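Local structure of putative Nitroreductase (Desulfovibrio desulfuricans subsp. desulfuricans str. G20, 3E39) at the interface of chains A and B. The protein binds flavin mononucleotide as a member of the nitroreductase family and probably acts as an FMN-dependent oxidoreductase. Coordinates in Å, arbitrary orientation; residue numbers count along the deposited sequence, not the author numbering. Chains: chain A/B, Putative Nitroreductase.

Contact 1: the interface of chains A and B. Residues chain A 6, 8-9; chain B 114-115.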
ATOM      1  N   ASN A   6      -8.636  12.531  13.966  1.00 23.40           N
ATOM      2  CA  ASN A   6      -7.981  12.595  12.659  1.00 19.82           C
ATOM      3  C   ASN A   6      -8.672  11.722  11.618  1.00 17.13           C
ATOM      4  O   ASN A   6      -8.661  10.498  11.736  1.00 15.94           O
ATOM      5  CB  ASN A   6      -6.517  12.220  12.839  1.00 19.40           C
ATOM      6  CG  ASN A   6      -5.684  12.561  11.646  1.00 18.51           C
ATOM      7  OD1 ASN A   6      -5.970  12.131  10.535  1.00 16.07           O
ATOM      8  ND2 ASN A   6      -4.608  13.305  11.879  1.00 21.43           N
ATOM      9  N   VAL A   8      -7.943  10.865   8.521  1.00 13.05           N
ATOM     10  CA  VAL A   8      -7.058   9.964   7.763  1.00 11.35           C
ATOM     11  C   VAL A   8      -6.739   8.764   8.642  1.00 11.30           C
ATOM     12  O   VAL A   8      -6.872   7.609   8.198  1.00  8.77           O
ATOM     13  CB  VAL A   8      -5.774  10.670   7.244  1.00 11.13           C
ATOM     14  CG1 VAL A   8      -4.877   9.687   6.582  1.00 16.20           C
ATOM     15  CG2 VAL A   8      -6.132  11.821   6.292  1.00 14.56           C
ATOM     16  N   LEU A   9      -6.350   8.985   9.898  1.00 10.63           N
ATOM     17  CA  LEU A   9      -6.138   7.834  10.794  1.00  9.86           C
ATOM     18  C   LEU A   9      -7.417   6.990  10.982  1.00  9.69           C
ATOM     19  O   LEU A   9      -7.348   5.762  10.978  1.00 10.29           O
ATOM     20  CB  LEU A   9      -5.542   8.278  12.136  1.00 12.00           C
ATOM     21  CG  LEU A   9      -4.208   9.059  12.046  1.00 12.71           C
ATOM     22  CD1 LEU A   9      -3.689   9.510  13.424  1.00 16.94           C
ATOM     23  CD2 LEU A   9      -3.136   8.252  11.325  1.00  9.49           C
TER
ATOM     24  N   ALA B 114      -0.587  12.684   7.798  1.00 10.53           N
ATOM     25  CA  ALA B 114      -1.754  13.140   8.589  1.00 10.21           C
ATOM     26  C   ALA B 114      -1.352  13.768   9.937  1.00 13.54           C
ATOM     27  O   ALA B 114      -2.101  14.580  10.510  1.00 14.61           O
ATOM     28  CB  ALA B 114      -2.735  11.988   8.811  1.00 11.22           C
ATOM     29  N   LEU B 115      -0.184  13.376  10.445  1.00 12.52           N
ATOM     30  CA  LEU B 115       0.350  13.869  11.715  1.00 11.90           C
ATOM     31  C   LEU B 115       1.291  15.036  11.466  1.00 12.67           C
ATOM     32  O   LEU B 115       1.977  15.488  12.382  1.00 14.91           O
ATOM     33  CB  LEU B 115       1.093  12.745  12.420  1.00 12.84           C
ATOM     34  CG  LEU B 115       0.249  11.586  12.959  1.00 11.20           C
ATOM     35  CD1 LEU B 115       1.155  10.425  13.370  1.00 14.34           C
ATOM     36  CD2 LEU B 115      -0.659  12.041  14.139  1.00 16.91           C
TER
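An asparagine N-cap, A:Asn6 at the start of helix 7-14, meets the C-terminal end of helix 94-114 of the other subunit, where A:Asn6 ND2 donates a hydrogen bond to the backbone carbonyl oxygen B:Ala114 O (3.1 Å). That oxygen lies almost in the amide plane of A:Asn6, whereas the donor stands well above the carbonyl plane of B:Ala114 and is not aimed at a lone pair. The other end of the amide serves its own chain: A:Asn6 OD1 accepts the backbone N of A:Leu9 (3.2 Å) in a nearly straight bond, 168° at the hydrogen, and takes a weaker one from A:Val8 N. With CG anti to the backbone N (chi1 -166°), the amide can cap one helix and reach the last turn of another. Asparagine suits this place because it offers an acceptor and a donor on one flat group, and bonds at both ends should fix its rotation. Off the OD1 side of the amide, B:Ala114 CB packs against A:Val8 CB (3.7 Å) and is as near to A:Asn6 OD1; a side chain as small as alanine suits so close an approach of the two helix ends. Farther along, A:Leu9 CD1 touches B:Leu115 CD2 at 4.0 Å, methyl to methyl, the two side chains crossing at about a right angle. The patch joins a helix start to a helix end across the two-fold interface, and its twin does the same with the chains exchanged.

Contact 2: the interface of chains A and B. Residues chain A 12, 15, 162; chain B 39-42.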
ATOM      1  N   ILE A  12      -7.963   4.753   7.871  1.00 11.12           N
ATOM      2  CA  ILE A  12      -7.021   3.635   7.885  1.00  8.95           C
ATOM      3  C   ILE A  12      -7.519   2.539   8.801  1.00  8.41           C
ATOM      4  O   ILE A  12      -7.473   1.384   8.453  1.00  9.83           O
ATOM      5  CB  ILE A  12      -5.594   4.105   8.256  1.00  7.87           C
ATOM      6  CG1 ILE A  12      -5.057   4.918   7.091  1.00  7.16           C
ATOM      7  CG2 ILE A  12      -4.680   2.917   8.591  1.00  9.54           C
ATOM      8  CD1 ILE A  12      -3.872   5.811   7.376  1.00  9.52           C
ATOM      9  N   ARG A  15     -11.480   1.311   7.476  1.00 11.58           N
ATOM     10  CA  ARG A  15     -11.627   0.696   6.168  1.00 10.23           C
ATOM     11  C   ARG A  15     -11.785  -0.810   6.342  1.00 10.52           C
ATOM     12  O   ARG A  15     -10.940  -1.464   6.966  1.00 10.12           O
ATOM     13  CB  ARG A  15     -10.374   0.910   5.344  1.00  9.43           C
ATOM     14  CG  ARG A  15     -10.357   0.170   3.989  1.00  9.54           C
ATOM     15  CD  ARG A  15      -8.919  -0.341   3.613  1.00  8.93           C
ATOM     16  NE  ARG A  15      -8.369  -1.154   4.706  1.00  8.39           N
ATOM     17  CZ  ARG A  15      -8.600  -2.452   4.891  1.00  7.90           C
ATOM     18  NH1 ARG A  15      -9.403  -3.124   4.064  1.00 10.07           N
ATOM     19  NH2 ARG A  15      -8.083  -3.060   5.942  1.00  8.27           N
ATOM     20  N   ARG A 162      -6.965  -7.628  14.116  1.00 13.54           N
ATOM     21  CA  ARG A 162      -5.515  -7.573  13.914  1.00 11.25           C
ATOM     22  C   ARG A 162      -4.839  -7.998  15.199  1.00 13.44           C
ATOM     23  O   ARG A 162      -5.397  -7.819  16.302  1.00 12.57           O
ATOM     24  CB  ARG A 162      -5.036  -6.174  13.533  1.00 14.06           C
ATOM     25  CG  ARG A 162      -5.454  -5.688  12.157  1.00 11.57           C
ATOM     26  CD  ARG A 162      -4.864  -6.491  10.975  1.00 11.04           C
ATOM     27  NE  ARG A 162      -5.256  -5.768   9.750  1.00  9.09           N
ATOM     28  CZ  ARG A 162      -6.447  -5.861   9.166  1.00 14.53           C
ATOM     29  NH1 ARG A 162      -7.357  -6.712   9.620  1.00 11.77           N
ATOM     30  NH2 ARG A 162      -6.719  -5.126   8.090  1.00 12.12           N
TER
ATOM     31  N   ILE B  39      -0.243  -1.736  10.864  1.00  9.58           N
ATOM     32  CA  ILE B  39      -0.778  -3.065  11.201  1.00 10.47           C
ATOM     33  C   ILE B  39      -2.204  -3.273  10.705  1.00  8.38           C
ATOM     34  O   ILE B  39      -2.639  -4.425  10.545  1.00 10.99           O
ATOM     35  CB  ILE B  39      -0.644  -3.394  12.705  1.00 11.01           C
ATOM     36  CG1 ILE B  39      -1.623  -2.590  13.542  1.00 12.74           C
ATOM     37  CG2 ILE B  39       0.818  -3.180  13.198  1.00  9.77           C
ATOM     38  CD1 ILE B  39      -1.538  -2.955  15.031  1.00 13.64           C
ATOM     39  N   TRP B  40      -2.930  -2.180  10.474  1.00  8.83           N
ATOM     40  CA  TRP B  40      -4.286  -2.238   9.960  1.00  7.96           C
ATOM     41  C   TRP B  40      -4.389  -2.274   8.419  1.00  8.57           C
ATOM     42  O   TRP B  40      -5.481  -2.341   7.868  1.00  8.97           O
ATOM     43  CB  TRP B  40      -5.177  -1.169  10.592  1.00  9.30           C
ATOM     44  CG  TRP B  40      -5.643  -1.615  11.960  1.00 10.71           C
ATOM     45  CD1 TRP B  40      -5.074  -1.306  13.159  1.00 13.73           C
ATOM     46  CD2 TRP B  40      -6.761  -2.469  12.250  1.00  9.31           C
ATOM     47  NE1 TRP B  40      -5.768  -1.919  14.183  1.00 17.03           N
ATOM     48  CE2 TRP B  40      -6.806  -2.638  13.651  1.00 12.95           C
ATOM     49  CE3 TRP B  40      -7.729  -3.104  11.463  1.00 12.18           C
ATOM     50  CZ2 TRP B  40      -7.771  -3.431  14.273  1.00 18.02           C
ATOM     51  CZ3 TRP B  40      -8.671  -3.893  12.077  1.00 15.99           C
ATOM     52  CH2 TRP B  40      -8.686  -4.056  13.467  1.00 13.56           C
ATOM     53  N   ALA B  41      -3.256  -2.298   7.727  1.00  7.11           N
ATOM     54  CA  ALA B  41      -3.308  -2.548   6.292  1.00  6.22           C
ATOM     55  C   ALA B  41      -3.857  -3.996   6.185  1.00  6.88           C
ATOM     56  O   ALA B  41      -3.659  -4.834   7.099  1.00  9.58           O
ATOM     57  CB  ALA B  41      -1.903  -2.435   5.636  1.00  6.45           C
ATOM     58  N   PRO B  42      -4.473  -4.325   5.056  1.00  6.51           N
ATOM     59  CA  PRO B  42      -4.960  -5.703   4.821  1.00  8.28           C
ATOM     60  C   PRO B  42      -3.845  -6.680   4.395  1.00  9.38           C
ATOM     61  O   PRO B  42      -2.741  -6.276   4.049  1.00  9.48           O
ATOM     62  CB  PRO B  42      -5.963  -5.504   3.687  1.00  9.03           C
ATOM     63  CG  PRO B  42      -5.372  -4.371   2.914  1.00  6.94           C
ATOM     64  CD  PRO B  42      -4.717  -3.455   3.893  1.00  7.42           C
TER
HETATM   65  O   HOH W   1      -6.156  -0.151   6.408  1.00  9.64           O
HETATM   66  O   HOH W   2      -8.500  -1.193   8.225  1.00  9.97           O
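Leaving helix 28-39, the chain B backbone turns at B:Trp40 and becomes extended at B:Ala41 and B:Pro42, presenting the carbonyls of B:Ile39, B:Trp40 and B:Ala41 to A:Arg162. The guanidinium of this FMN-binding arginine gathers them: A:Arg162 NE donates to B:Ala41 O (3.2 Å) and A:Arg162 NH2 to B:Trp40 O (3.1 Å), each acceptor tilted from the guanidinium plane. Weaker bonds run from NE to B:Ile39 O and from NH2 to B:Ala41 O. Arginine suits the place because several N-H groups on one flat cation can serve successive carbonyls. With CG anti to the carbonyl carbon (chi1 -69°), A:Arg162 CG lies over the indole face of B:Trp40, 3.4 Å from the centroid of its six-membered ring, a CH-pi contact; the chain then bends at chi2 and carries the guanidinium on to the carbonyls. The guanidinium, turned 33° from the indole plane, has B:Trp40 CE3 over the centre of one face, so the broad ring supports both the stem and the head of the arginine. A:Arg15, another FMN ligand, brings its guanidinium to B:Pro42 CD, which lies toward the rim of one face, while its NH2 makes a weak bond to B:Trp40 O. Two waters extend the contact between the subunits. Water 2 links A:Arg15 O, A:Ile12 O and B:Trp40 O, and water 1 bonds to A:Arg15 NE (3.0 Å), to A:Ile12 O and, at 2.7 Å, to B:Trp40 O.

The C-alpha centres of contact 1 and contact 2 lie about 14 Å apart on the same two-fold interface. Helix 7-14 of chain A connects them: its N-cap and first turn belong to contact 1 and A:Ile12 near its end to contact 2, but in chain B they use different helix ends, those of 94-114 and 28-39. Contact 1 is a small structural junction, whereas contact 2 includes two FMN-binding arginines and B:Pro42 of the FMN pocket. Pairing of the subunits is therefore likely to bear on the shape of the cofactor site, in keeping with the dimers typical of nitroreductases, which bind flavin between their subunits.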